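Local coordinates for uncharacterized protein (Leishmania major, PDB 2B4W) that is of unknown function but belongs to a family of the beta-fructosidase clan, whose members are five-bladed beta-propellers, many of them glycoside hydrolases, at residues Lys2-Ala7 with Ala241-Thr246; Gly47-Arg52 with Ala57-Leu62; Glu64-Gly67 with Phe71-Val74; Thr123-Gly128 with Asn165-Leu170; Ser248-Cys253 with Val277-Gly282. All coordinates share one frame; numbering follows the deposited sequence.

Contact 1: residues Lys2-Ala7 with Ala241-Thr246; sequences KQVKAA and AKIIGT
Ile243 lays its terminal methyl over one face of the peptide unit joining Val4 to Lys5, the flat group at the heart of this helix-to-strand contact. Ile243 CD1 stands 3.7 Å from Val4 C and 3.5 Å from Lys5 N, and it comes still nearer to Lys5 CA, at 3.3 Å. Beside it Val4 CG1 reaches the same methyl, 3.9 Å from Ile243 CD1. The side chains of Val4 and Ile243 slant across one another, and the contact between them is wholly apolar. The side chains of Ile243 and Thr246 also touch Phe8, further along the helix.

The strand, 238-245, is an outermost member of a five-stranded antiparallel sheet, and the helix, 3-11, lies against it near the start of the chain. A classic beta bulge, in which Ile244 and Gly245 both face Asn226, upsets the usual alternation. Ile243 and Thr246, three positions apart, can therefore both point to the helix, while Ile244 is turned to Asn226 and Ile206.

Lys5 leaves the helix with CG opposite its backbone N (chi1 -166°) and runs extended through its methylenes, which brings Lys5 CE to 3.9 Å from Thr246 CG2. A bend at the last torsion (chi4 -66°) then directs NZ alone to salt bridges with Asp262 and Glu9. Glu9 also takes a hydrogen bond from Thr246 OG1, whose hydroxyl pairs with Ser248 as well. The Lys5 side chain touches Val223, Val225 and Tyr211.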
# COMPACT_ATOMS: atom_id res chain seq x y z
N LYS A 2 21.37 -7.80 0.75
CA LYS A 2 21.50 -6.60 -0.05
C LYS A 2 22.59 -5.65 0.42
O LYS A 2 22.58 -5.11 1.52
CB LYS A 2 20.15 -5.85 -0.03
CG LYS A 2 19.75 -5.22 -1.35
CD LYS A 2 19.67 -6.23 -2.48
CE LYS A 2 20.50 -5.79 -3.68
NZ LYS A 2 21.96 -6.07 -3.55
N GLN A 3 23.54 -5.42 -0.49
CA GLN A 3 24.48 -4.32 -0.33
C GLN A 3 23.72 -3.00 -0.49
O GLN A 3 24.13 -1.98 0.04
N VAL A 4 22.60 -3.02 -1.23
CA VAL A 4 21.85 -1.75 -1.36
C VAL A 4 21.25 -1.38 -0.01
O VAL A 4 21.31 -0.23 0.43
CB VAL A 4 20.78 -1.83 -2.44
CG1 VAL A 4 20.11 -0.48 -2.70
CG2 VAL A 4 21.40 -2.34 -3.74
N LYS A 5 20.69 -2.37 0.67
CA LYS A 5 20.10 -2.14 1.98
C LYS A 5 21.13 -1.59 2.95
O LYS A 5 20.89 -0.62 3.67
CB LYS A 5 19.50 -3.45 2.51
CG LYS A 5 18.60 -3.20 3.69
CD LYS A 5 17.79 -4.40 4.15
CE LYS A 5 17.00 -4.04 5.40
NZ LYS A 5 17.89 -3.78 6.57
N ALA A 6 22.30 -2.23 2.96
CA ALA A 6 23.33 -1.76 3.90
C ALA A 6 23.75 -0.34 3.57
O ALA A 6 24.03 0.53 4.42
CB ALA A 6 24.51 -2.71 3.90
N ALA A 7 23.79 -0.07 2.26
CA ALA A 7 24.08 1.32 1.88
C ALA A 7 22.97 2.22 2.41
O ALA A 7 23.25 3.25 3.02
CB ALA A 7 24.25 1.43 0.39
N ALA A 241 14.47 3.22 -9.34
CA ALA A 241 14.27 2.25 -8.26
C ALA A 241 15.13 2.57 -7.04
O ALA A 241 16.28 3.01 -7.14
CB ALA A 241 14.58 0.85 -8.75
N LYS A 242 14.58 2.34 -5.84
CA LYS A 242 15.35 2.73 -4.65
C LYS A 242 14.67 2.26 -3.38
O LYS A 242 13.46 2.06 -3.35
CB LYS A 242 15.51 4.24 -4.65
CG LYS A 242 14.25 5.02 -4.99
CD LYS A 242 14.56 6.52 -5.02
CE LYS A 242 14.26 7.09 -6.40
NZ LYS A 242 15.18 8.19 -6.77
N ILE A 243 15.49 2.09 -2.34
CA ILE A 243 14.96 1.82 -1.02
C ILE A 243 14.62 3.19 -0.42
O ILE A 243 15.44 4.11 -0.55
CB ILE A 243 15.91 1.10 -0.06
CG1 ILE A 243 16.39 -0.29 -0.52
CG2 ILE A 243 15.28 1.00 1.32
CD1 ILE A 243 17.60 -0.78 0.25
N ILE A 244 13.45 3.28 0.19
CA ILE A 244 13.02 4.55 0.80
C ILE A 244 12.76 4.45 2.29
O ILE A 244 12.67 5.46 3.01
CB ILE A 244 11.77 5.11 0.08
CG1 ILE A 244 10.54 4.20 0.12
CG2 ILE A 244 12.15 5.47 -1.35
CD1 ILE A 244 9.39 4.75 -0.71
N GLY A 245 12.67 3.24 2.82
CA GLY A 245 12.46 2.92 4.20
C GLY A 245 12.80 1.49 4.57
O GLY A 245 12.74 0.55 3.80
N THR A 246 13.14 1.35 5.83
CA THR A 246 13.33 0.09 6.53
C THR A 246 12.83 0.26 7.96
O THR A 246 12.46 1.36 8.38
CB THR A 246 14.81 -0.34 6.59
OG1 THR A 246 15.50 0.73 7.25
CG2 THR A 246 15.47 -0.47 5.23

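Contact 2: residues Gly47-Arg52 with Ala57-Leu62; sequences GRVEKR and ASHVRL
Val49 and His59 form the tight centre of this antiparallel pairing. Val49 CB sits over one face of the imidazole, 3.8 Å from the ring centroid of His59 and displaced toward its rim, in a CH-pi contact; Val49 CG1 comes to 3.4 Å from His59 CE1. The histidine turns back over the strand pair because its CG lies between the backbone N and the carbonyl carbon (chi1 63°). Beneath the ring the two backbones are joined in both directions: Val49 N reaches His59 O at 3.0 Å, and His59 N returns to Val49 O at 3.1 Å. A second reciprocal pair links Gly47 and Arg61. Between them, Arg48 and Val60 are a non-hydrogen-bonded pair, and the CA of Val60 makes a CA-H...O contact with Gly47 O. Val49 CG2 also packs 3.9 Å from Arg61 CG. Arg48 and Glu50 are buried too, next to Ser58, but Glu50 OE2 and Ser58 OG are modelled too close together, and both positions are doubtful.

The solvent side is looser and lies by Ala57, His59 and the backbone of Lys51. One water donates to Val49 O and Ala57 O and sits at the imidazole edge, in its plane; a second accepts from Lys51 N.

The pair belongs to the beta hairpin of strands 42-50 and 59-67. On its far side strand 42-50 bonds to strand 29-31, through Arg48 with Tyr31, while Val60 is bonded to Trp79. Arg48 reaches Asp83 in a salt bridge, Glu50 OE1 pairs with Tyr31 and Lys256, and Pro84, at the start of strand 84-89, touches both Arg48 and Val60.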
# COMPACT_ATOMS: atom_id res chain seq x y z
N GLY A 47 -7.20 0.19 8.55
CA GLY A 47 -6.16 -0.63 9.15
C GLY A 47 -6.56 -2.10 9.22
O GLY A 47 -7.73 -2.48 9.30
N ARG A 48 -5.51 -2.91 9.19
CA ARG A 48 -5.64 -4.35 9.40
C ARG A 48 -5.51 -4.58 10.90
O ARG A 48 -4.50 -4.16 11.49
CB ARG A 48 -4.62 -5.10 8.58
CG ARG A 48 -4.34 -6.54 8.89
CD ARG A 48 -3.07 -7.06 8.20
NE ARG A 48 -2.98 -8.49 8.34
CZ ARG A 48 -2.35 -9.44 7.72
NH1 ARG A 48 -1.52 -9.27 6.71
NH2 ARG A 48 -2.56 -10.69 8.14
N VAL A 49 -6.53 -5.11 11.49
CA VAL A 49 -6.72 -5.35 12.90
C VAL A 49 -6.70 -6.85 13.22
O VAL A 49 -7.50 -7.67 12.78
CB VAL A 49 -8.02 -4.71 13.40
CG1 VAL A 49 -8.07 -4.71 14.92
CG2 VAL A 49 -8.10 -3.30 12.84
N GLU A 50 -5.71 -7.21 14.03
CA GLU A 50 -5.45 -8.60 14.37
C GLU A 50 -4.69 -8.66 15.69
O GLU A 50 -3.84 -7.82 16.00
CB GLU A 50 -4.74 -9.25 13.21
CG GLU A 50 -4.28 -10.70 13.40
CD GLU A 50 -3.55 -11.17 12.15
OE1 GLU A 50 -2.35 -10.87 12.01
OE2 GLU A 50 -4.16 -11.83 11.29
N LYS A 51 -5.05 -9.68 16.45
CA LYS A 51 -4.40 -10.13 17.67
C LYS A 51 -2.96 -10.50 17.40
O LYS A 51 -2.62 -11.19 16.44
CB LYS A 51 -5.18 -11.33 18.24
CG LYS A 51 -6.09 -10.94 19.39
CD LYS A 51 -6.60 -12.10 20.22
CE LYS A 51 -5.60 -13.11 20.72
NZ LYS A 51 -5.54 -13.35 22.19
N ARG A 52 -2.05 -10.03 18.26
CA ARG A 52 -0.67 -10.29 17.95
C ARG A 52 -0.31 -11.78 18.01
O ARG A 52 0.56 -12.24 17.26
CB ARG A 52 0.30 -9.54 18.88
CG ARG A 52 1.66 -9.65 18.18
CD ARG A 52 2.76 -8.86 18.83
NE ARG A 52 2.49 -7.43 18.91
CZ ARG A 52 3.18 -6.60 19.68
NH1 ARG A 52 4.17 -7.05 20.44
NH2 ARG A 52 2.84 -5.32 19.67
N ALA A 57 -6.15 -14.07 11.13
CA ALA A 57 -7.29 -13.72 11.94
C ALA A 57 -7.54 -12.20 12.06
O ALA A 57 -7.73 -11.70 13.16
CB ALA A 57 -7.12 -14.25 13.36
N SER A 58 -7.51 -11.53 10.91
CA SER A 58 -7.69 -10.11 10.73
C SER A 58 -9.08 -9.77 10.24
O SER A 58 -9.69 -10.63 9.61
CB SER A 58 -6.66 -9.59 9.71
OG SER A 58 -5.46 -10.22 10.11
N HIS A 59 -9.46 -8.55 10.57
CA HIS A 59 -10.58 -7.86 9.95
C HIS A 59 -10.07 -6.45 9.62
O HIS A 59 -8.95 -6.11 10.00
CB HIS A 59 -11.80 -7.83 10.86
CG HIS A 59 -11.57 -7.07 12.13
ND1 HIS A 59 -10.78 -7.53 13.15
CD2 HIS A 59 -12.02 -5.87 12.53
CE1 HIS A 59 -10.76 -6.65 14.14
NE2 HIS A 59 -11.52 -5.61 13.79
N VAL A 60 -10.86 -5.66 8.91
CA VAL A 60 -10.43 -4.30 8.60
C VAL A 60 -11.37 -3.30 9.25
O VAL A 60 -12.59 -3.43 9.22
CB VAL A 60 -10.42 -4.00 7.09
CG1 VAL A 60 -10.41 -2.48 6.89
CG2 VAL A 60 -9.25 -4.67 6.40
N ARG A 61 -10.78 -2.28 9.87
CA ARG A 61 -11.57 -1.18 10.40
C ARG A 61 -11.25 0.13 9.67
O ARG A 61 -10.19 0.29 9.06
CB ARG A 61 -11.34 -1.00 11.89
CG ARG A 61 -11.87 -2.14 12.74
CD ARG A 61 -13.37 -2.27 12.72
NE ARG A 61 -14.09 -1.29 13.51
CZ ARG A 61 -14.11 -0.95 14.77
NH1 ARG A 61 -13.36 -1.52 15.71
NH2 ARG A 61 -14.94 0.02 15.13
N LEU A 62 -12.18 1.06 9.75
CA LEU A 62 -11.98 2.43 9.29
C LEU A 62 -11.66 3.28 10.53
O LEU A 62 -12.43 3.15 11.47
CB LEU A 62 -13.20 2.99 8.59
CG LEU A 62 -13.15 4.45 8.12
CD1 LEU A 62 -12.23 4.63 6.91
CD2 LEU A 62 -14.56 4.93 7.81
O HOH W 1 -9.73 -9.85 13.27
O HOH W 2 -7.45 -11.56 15.55

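Contact 3: residues Glu64-Gly67 with Phe71-Val74; sequences EETG and FTAV
Phe71 sets its CG anti to the carbonyl carbon (chi1 -76°) and turns the ring about perpendicular to the CA-CB-CG plane (chi2 -88°), which swings the ring across to the backbone of the partner strand. Phe71 CD1 arrives 3.4 Å from Glu65 N, and Phe71 CE1 is 3.8 Å from Glu65 CB. The peptide between Glu64 and Glu65 meets the ring obliquely. Thr66 works in a comparable way: with CG2 anti to its carbonyl carbon, its methyl packs on OG1 and CB of Thr72, Thr66 CG2 standing 3.4 Å from Thr72 OG1. These two threonine side chains meet at about a right angle.

Between these groups run the backbone bonds of an antiparallel hairpin. Glu64 and Thr72 are the hydrogen-bonded pair, with Thr72 N to Glu64 O at 2.7 Å and Glu64 N to Thr72 O at 3.0 Å. Both donors stand about 30° out of the carbonyl plane of their acceptor. The next pair, Glu65 with Phe71, is non-hydrogen-bonded, its CA atoms 4.3 Å from each other. A classic beta bulge follows at once, Thr66 and Gly67 both facing Glu70, and the chain then turns back into strand 70-73. At the other end Glu64 CB lies against Val74 CG2, while the Glu64 carboxylate leads off to a salt bridge with Lys42.

Strand 59-67 has strand 42-50 on its other side, where Glu65 is bonded to Thr43. Strand 70-73 runs parallel to strand 16-23. Phe71 touches Leu20 and Phe22 of strand 16-23, Thr43 and Ile45 of strand 42-50, and Phe63 of strand 59-67.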
# COMPACT_ATOMS: atom_id res chain seq x y z
N GLU A 64 -10.63 7.35 11.80
CA GLU A 64 -10.69 8.79 11.71
C GLU A 64 -9.56 9.40 12.54
O GLU A 64 -9.35 9.14 13.73
CB GLU A 64 -12.04 9.34 12.17
CG GLU A 64 -12.27 10.81 11.86
CD GLU A 64 -13.53 11.35 12.51
OE1 GLU A 64 -14.62 10.76 12.34
OE2 GLU A 64 -13.43 12.38 13.21
N GLU A 65 -8.80 10.26 11.87
CA GLU A 65 -7.82 11.08 12.57
C GLU A 65 -8.45 11.86 13.71
O GLU A 65 -9.37 12.67 13.56
CB GLU A 65 -7.18 12.08 11.59
CG GLU A 65 -6.14 12.93 12.31
CD GLU A 65 -5.39 13.87 11.36
OE1 GLU A 65 -5.86 14.99 11.11
OE2 GLU A 65 -4.31 13.47 10.87
N THR A 66 -7.96 11.67 14.94
CA THR A 66 -8.48 12.52 16.01
C THR A 66 -7.35 13.25 16.74
O THR A 66 -7.63 13.77 17.83
CB THR A 66 -9.27 11.75 17.09
OG1 THR A 66 -8.27 11.03 17.82
CG2 THR A 66 -10.27 10.78 16.52
N GLY A 67 -6.17 13.27 16.18
CA GLY A 67 -5.00 13.99 16.71
C GLY A 67 -3.81 13.76 15.81
O GLY A 67 -3.89 12.94 14.88
N PHE A 71 -5.48 8.05 15.53
CA PHE A 71 -6.58 7.54 14.73
C PHE A 71 -7.56 6.74 15.58
O PHE A 71 -7.20 5.80 16.29
CB PHE A 71 -5.99 6.68 13.59
CG PHE A 71 -5.41 7.56 12.48
CD1 PHE A 71 -6.24 7.99 11.47
CD2 PHE A 71 -4.08 7.92 12.49
CE1 PHE A 71 -5.74 8.80 10.46
CE2 PHE A 71 -3.56 8.73 11.49
CZ PHE A 71 -4.40 9.15 10.49
N THR A 72 -8.85 7.11 15.50
CA THR A 72 -9.84 6.38 16.28
C THR A 72 -10.80 5.59 15.39
O THR A 72 -11.33 6.04 14.38
CB THR A 72 -10.66 7.31 17.19
OG1 THR A 72 -9.82 7.89 18.17
CG2 THR A 72 -11.67 6.53 18.00
N ALA A 73 -11.04 4.35 15.81
CA ALA A 73 -11.85 3.48 14.96
C ALA A 73 -13.24 4.05 14.81
O ALA A 73 -13.78 4.59 15.79
CB ALA A 73 -11.87 2.08 15.58
N VAL A 74 -13.81 3.94 13.62
CA VAL A 74 -15.19 4.36 13.45
C VAL A 74 -16.12 3.19 13.78
O VAL A 74 -15.99 2.15 13.13
CB VAL A 74 -15.52 4.84 12.03
CG1 VAL A 74 -17.03 4.95 11.86
CG2 VAL A 74 -14.82 6.15 11.73

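Contact 4: residues Thr123-Gly128 with Asn165-Leu170; sequences TYFTRG and NSIDEL
Phe125 and Ile167 meet at about a right angle, the far end of the ring butting against the isoleucine. Phe125 CZ is 3.3 Å from Ile167 CG1, a very close apolar approach, and the branch comes at the ring obliquely. Ile167 O lies differently, at the ring edge and in its plane, 3.5 Å from Phe125 CE2. One face of the same ring carries the methyl of Thr126, its own neighbour in the chain, and the guanidinium of Arg116 makes a cation-pi contact with it.

That two successive residues, Phe125 and Thr126, both point across the contact follows from a classic beta bulge, in which both face Phe114. The bulge lies in strand 121-127, outermost strand of one four-stranded antiparallel sheet, whereas Ile167 and Leu170 belong to the connection leaving strand 159-164 of another. In a propeller such as that of the clan, this would be a join between blades.

Thr126 also crosses Leu170 nearly perpendicularly. Thr126 OG1, anti to the backbone N (chi1 -155°), donates to Leu170 O at 3.0 Å, reaching it well to one side of the C=O direction (122° at the oxygen) and tilted from the carbonyl plane. Thr126 CG2 meanwhile touches Leu170 CD2 at 4.0 Å. A 3-10 turn, with Leu170 N bonded to Ile167 O, sets the two hydrophobic residues together, and Val147, Leu164 and Ile175 pack round Leu170.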
# COMPACT_ATOMS: atom_id res chain seq x y z
N THR A 123 -19.24 -1.33 -2.29
CA THR A 123 -20.01 -2.44 -2.82
C THR A 123 -19.06 -3.38 -3.56
O THR A 123 -18.42 -2.92 -4.49
CB THR A 123 -21.11 -1.99 -3.79
OG1 THR A 123 -22.06 -1.15 -3.13
CG2 THR A 123 -21.90 -3.20 -4.31
N TYR A 124 -18.98 -4.64 -3.12
CA TYR A 124 -18.14 -5.60 -3.81
C TYR A 124 -18.42 -5.58 -5.30
O TYR A 124 -19.57 -5.53 -5.74
CB TYR A 124 -18.39 -7.01 -3.22
CG TYR A 124 -17.68 -8.08 -4.02
CD1 TYR A 124 -16.33 -8.31 -3.81
CD2 TYR A 124 -18.32 -8.85 -4.99
CE1 TYR A 124 -15.65 -9.28 -4.53
CE2 TYR A 124 -17.66 -9.81 -5.72
CZ TYR A 124 -16.32 -10.02 -5.49
OH TYR A 124 -15.66 -10.97 -6.21
N PHE A 125 -17.40 -5.64 -6.16
CA PHE A 125 -17.77 -5.81 -7.57
C PHE A 125 -16.87 -6.82 -8.27
O PHE A 125 -17.26 -7.35 -9.32
CB PHE A 125 -17.82 -4.48 -8.33
CG PHE A 125 -16.49 -3.82 -8.64
CD1 PHE A 125 -15.80 -3.16 -7.64
CD2 PHE A 125 -15.90 -3.85 -9.89
CE1 PHE A 125 -14.58 -2.56 -7.89
CE2 PHE A 125 -14.68 -3.26 -10.16
CZ PHE A 125 -14.01 -2.61 -9.14
N THR A 126 -15.68 -7.18 -7.80
CA THR A 126 -14.83 -8.09 -8.57
C THR A 126 -13.64 -8.51 -7.71
O THR A 126 -13.53 -8.04 -6.58
CB THR A 126 -14.33 -7.47 -9.87
OG1 THR A 126 -14.03 -8.50 -10.82
CG2 THR A 126 -13.02 -6.73 -9.63
N ARG A 127 -12.80 -9.39 -8.25
CA ARG A 127 -11.68 -9.97 -7.53
C ARG A 127 -10.61 -10.52 -8.46
O ARG A 127 -10.82 -10.71 -9.65
CB ARG A 127 -12.16 -11.11 -6.61
CG ARG A 127 -12.82 -12.23 -7.43
CD ARG A 127 -12.18 -13.54 -7.03
NE ARG A 127 -12.90 -14.72 -7.47
CZ ARG A 127 -12.57 -15.61 -8.38
NH1 ARG A 127 -11.44 -15.55 -9.09
NH2 ARG A 127 -13.41 -16.62 -8.61
N GLY A 128 -9.44 -10.78 -7.88
CA GLY A 128 -8.34 -11.35 -8.65
C GLY A 128 -8.40 -12.87 -8.67
O GLY A 128 -9.34 -13.47 -8.18
N ASN A 165 -9.16 -0.85 -20.20
CA ASN A 165 -9.99 0.27 -20.60
C ASN A 165 -10.69 0.93 -19.41
O ASN A 165 -10.94 2.14 -19.46
CB ASN A 165 -11.08 -0.10 -21.62
CG ASN A 165 -10.47 -0.51 -22.95
OD1 ASN A 165 -9.63 0.21 -23.51
ND2 ASN A 165 -10.86 -1.68 -23.44
N SER A 166 -11.03 0.15 -18.40
CA SER A 166 -11.79 0.65 -17.28
C SER A 166 -11.97 -0.39 -16.19
O SER A 166 -11.64 -1.55 -16.40
CB SER A 166 -13.21 1.08 -17.68
OG SER A 166 -13.93 -0.08 -18.04
N ILE A 167 -12.53 0.10 -15.08
CA ILE A 167 -12.68 -0.74 -13.90
C ILE A 167 -13.63 -1.91 -14.13
O ILE A 167 -13.53 -2.94 -13.47
CB ILE A 167 -13.17 0.07 -12.68
CG1 ILE A 167 -12.74 -0.52 -11.35
CG2 ILE A 167 -14.68 0.21 -12.77
CD1 ILE A 167 -11.26 -0.72 -11.11
N ASP A 168 -14.52 -1.69 -15.07
CA ASP A 168 -15.46 -2.66 -15.58
C ASP A 168 -14.80 -3.86 -16.23
O ASP A 168 -15.48 -4.85 -16.51
CB ASP A 168 -16.38 -2.02 -16.63
CG ASP A 168 -17.20 -0.90 -16.05
OD1 ASP A 168 -17.80 -1.12 -14.98
OD2 ASP A 168 -17.22 0.18 -16.67
N GLU A 169 -13.50 -3.79 -16.49
CA GLU A 169 -12.87 -4.93 -17.15
C GLU A 169 -12.00 -5.73 -16.19
O GLU A 169 -11.46 -6.76 -16.54
CB GLU A 169 -11.99 -4.46 -18.30
CG GLU A 169 -12.78 -3.69 -19.36
CD GLU A 169 -11.90 -3.54 -20.59
OE1 GLU A 169 -10.66 -3.54 -20.39
OE2 GLU A 169 -12.47 -3.44 -21.69
N LEU A 170 -11.86 -5.17 -14.99
CA LEU A 170 -11.09 -5.77 -13.93
C LEU A 170 -11.74 -7.07 -13.46
O LEU A 170 -12.94 -7.07 -13.19
CB LEU A 170 -10.98 -4.79 -12.77
CG LEU A 170 -9.88 -5.11 -11.76
CD1 LEU A 170 -8.52 -4.90 -12.38
CD2 LEU A 170 -10.03 -4.25 -10.52

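Contact 5: residues Ser248-Cys253 with Val277-Gly282; sequences SCYPPC and VDLYSG
Tyr250 drives its hydroxyl end in between Ser281 and Leu279 on strand 277-283. Tyr250 OH lies 3.2 Å from Ser281 CB and 3.6 Å from Leu279 CD2, and the ring carbon that bears the hydroxyl, Tyr250 CZ, is 3.7 Å from Ser281 CB. The serine carbon approaches the ring obliquely, whereas the carbonyl of Leu279 lies near the ring plane, at an edge. Tyr250 and Leu279 cross at about a right angle. The leucine meets the phenol at its outer end, through CG and CD2.

The strand presents Leu279 and Ser281 on one face by simple alternation, and Tyr280, between them, points to the other, where it touches Leu20, Pro36 and Arg290. Tyr250 itself comes from the long connection between strands 238-245 and 264-271, just after a short 3-10 segment. Its CB is directed to the strand, and the CA atoms of Tyr250 and Ser281 stay 9.2 Å apart, a span bridged by the aromatic side chain. Strand 277-283 is flanked in its sheet by strands 264-271 and 287-293, and Ile291 of the latter also packs on Tyr250.

No hydrogen bond crosses directly between the two segments. Instead Asn226 serves both: its OD1 takes the Tyr250 hydroxyl and its ND2 gives to Ser281 OG. With OG anti to its backbone N (chi1 -165°), Ser281 OG donates a hydrogen bond to Gly282 O at 3.0 Å. Both buried hydroxyls are thus satisfied, and the two bonds to Asn226 would probably fix which way its amide is flipped.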
# COMPACT_ATOMS: atom_id res chain seq x y z
N SER A 248 14.48 0.18 10.77
CA SER A 248 15.23 1.07 11.64
C SER A 248 14.90 2.54 11.43
O SER A 248 15.40 3.39 12.19
CB SER A 248 16.73 0.92 11.38
OG SER A 248 16.94 1.18 10.00
N CYS A 249 14.10 2.85 10.42
CA CYS A 249 13.69 4.22 10.12
C CYS A 249 12.58 4.74 11.03
O CYS A 249 12.39 5.94 11.17
CB CYS A 249 13.14 4.29 8.69
SG CYS A 249 14.41 4.18 7.45
N TYR A 250 11.84 3.79 11.57
CA TYR A 250 10.69 3.94 12.43
C TYR A 250 11.08 3.66 13.87
O TYR A 250 12.04 2.93 14.09
CB TYR A 250 9.55 2.98 12.00
CG TYR A 250 9.17 3.16 10.55
CD1 TYR A 250 9.88 2.56 9.52
CD2 TYR A 250 8.08 3.95 10.21
CE1 TYR A 250 9.54 2.73 8.18
CE2 TYR A 250 7.73 4.12 8.89
CZ TYR A 250 8.45 3.52 7.88
OH TYR A 250 8.05 3.71 6.57
N PRO A 251 10.36 4.20 14.83
CA PRO A 251 10.71 3.90 16.22
C PRO A 251 10.71 2.40 16.50
O PRO A 251 10.10 1.56 15.84
CB PRO A 251 9.62 4.59 17.03
CG PRO A 251 9.10 5.67 16.14
CD PRO A 251 9.23 5.13 14.75
N PRO A 252 11.49 2.04 17.51
CA PRO A 252 11.56 0.66 17.96
C PRO A 252 10.20 0.14 18.42
O PRO A 252 9.41 0.82 19.07
CB PRO A 252 12.51 0.72 19.16
CG PRO A 252 12.51 2.16 19.58
CD PRO A 252 12.37 2.93 18.29
N CYS A 253 9.93 -1.11 18.04
CA CYS A 253 8.72 -1.82 18.42
C CYS A 253 8.92 -3.31 18.14
O CYS A 253 9.68 -3.69 17.27
CB CYS A 253 7.50 -1.29 17.68
SG CYS A 253 7.68 -1.15 15.89
N VAL A 277 7.54 14.15 1.56
CA VAL A 277 6.39 13.26 1.68
C VAL A 277 6.37 12.54 3.03
O VAL A 277 7.40 12.23 3.64
CB VAL A 277 6.33 12.23 0.55
CG1 VAL A 277 6.30 12.93 -0.81
CG2 VAL A 277 7.48 11.23 0.64
N ASP A 278 5.15 12.24 3.50
CA ASP A 278 5.02 11.31 4.61
C ASP A 278 4.76 9.91 4.03
O ASP A 278 3.78 9.68 3.32
CB ASP A 278 3.90 11.66 5.57
CG ASP A 278 4.12 12.90 6.39
OD1 ASP A 278 5.26 13.09 6.89
OD2 ASP A 278 3.14 13.67 6.56
N LEU A 279 5.66 9.01 4.36
CA LEU A 279 5.54 7.59 4.13
C LEU A 279 4.92 6.88 5.34
O LEU A 279 5.47 6.91 6.44
CB LEU A 279 6.94 7.03 3.86
CG LEU A 279 7.04 5.54 3.57
CD1 LEU A 279 6.18 5.17 2.36
CD2 LEU A 279 8.49 5.17 3.34
N TYR A 280 3.80 6.23 5.09
CA TYR A 280 3.07 5.35 5.99
C TYR A 280 3.39 3.91 5.64
O TYR A 280 3.42 3.50 4.47
CB TYR A 280 1.58 5.63 5.89
CG TYR A 280 1.19 7.00 6.40
CD1 TYR A 280 1.35 8.16 5.66
CD2 TYR A 280 0.65 7.11 7.68
CE1 TYR A 280 0.98 9.40 6.17
CE2 TYR A 280 0.29 8.33 8.19
CZ TYR A 280 0.44 9.48 7.44
OH TYR A 280 0.06 10.67 8.01
N SER A 281 3.66 3.14 6.70
CA SER A 281 4.05 1.76 6.50
C SER A 281 3.60 0.86 7.65
O SER A 281 3.55 1.32 8.79
CB SER A 281 5.57 1.64 6.42
OG SER A 281 5.97 0.38 5.88
N GLY A 282 3.30 -0.39 7.28
CA GLY A 282 3.19 -1.42 8.32
C GLY A 282 4.61 -1.66 8.83
O GLY A 282 5.55 -1.62 8.04

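Overall arrangement
Contact 5 is fully buried and depends on side-chain polar bonds to Asn226, the residue that also faces the bulge of contact 1; the two touch where Ile244 CG1 lies 3.9 Å from Leu279 CD2. Contact 3 is at the surface and, like the partly buried contact 2, rests mainly on backbone pairing. These two hairpins share strand 59-67 and connect through Leu62 and Arg61 with Val74. Contacts 1 and 4, also partly buried, lie on opposite sides of the chain's centre, about 34 Å apart between centres, and each packs an outermost strand, at or next to a bulge, against a non-strand element.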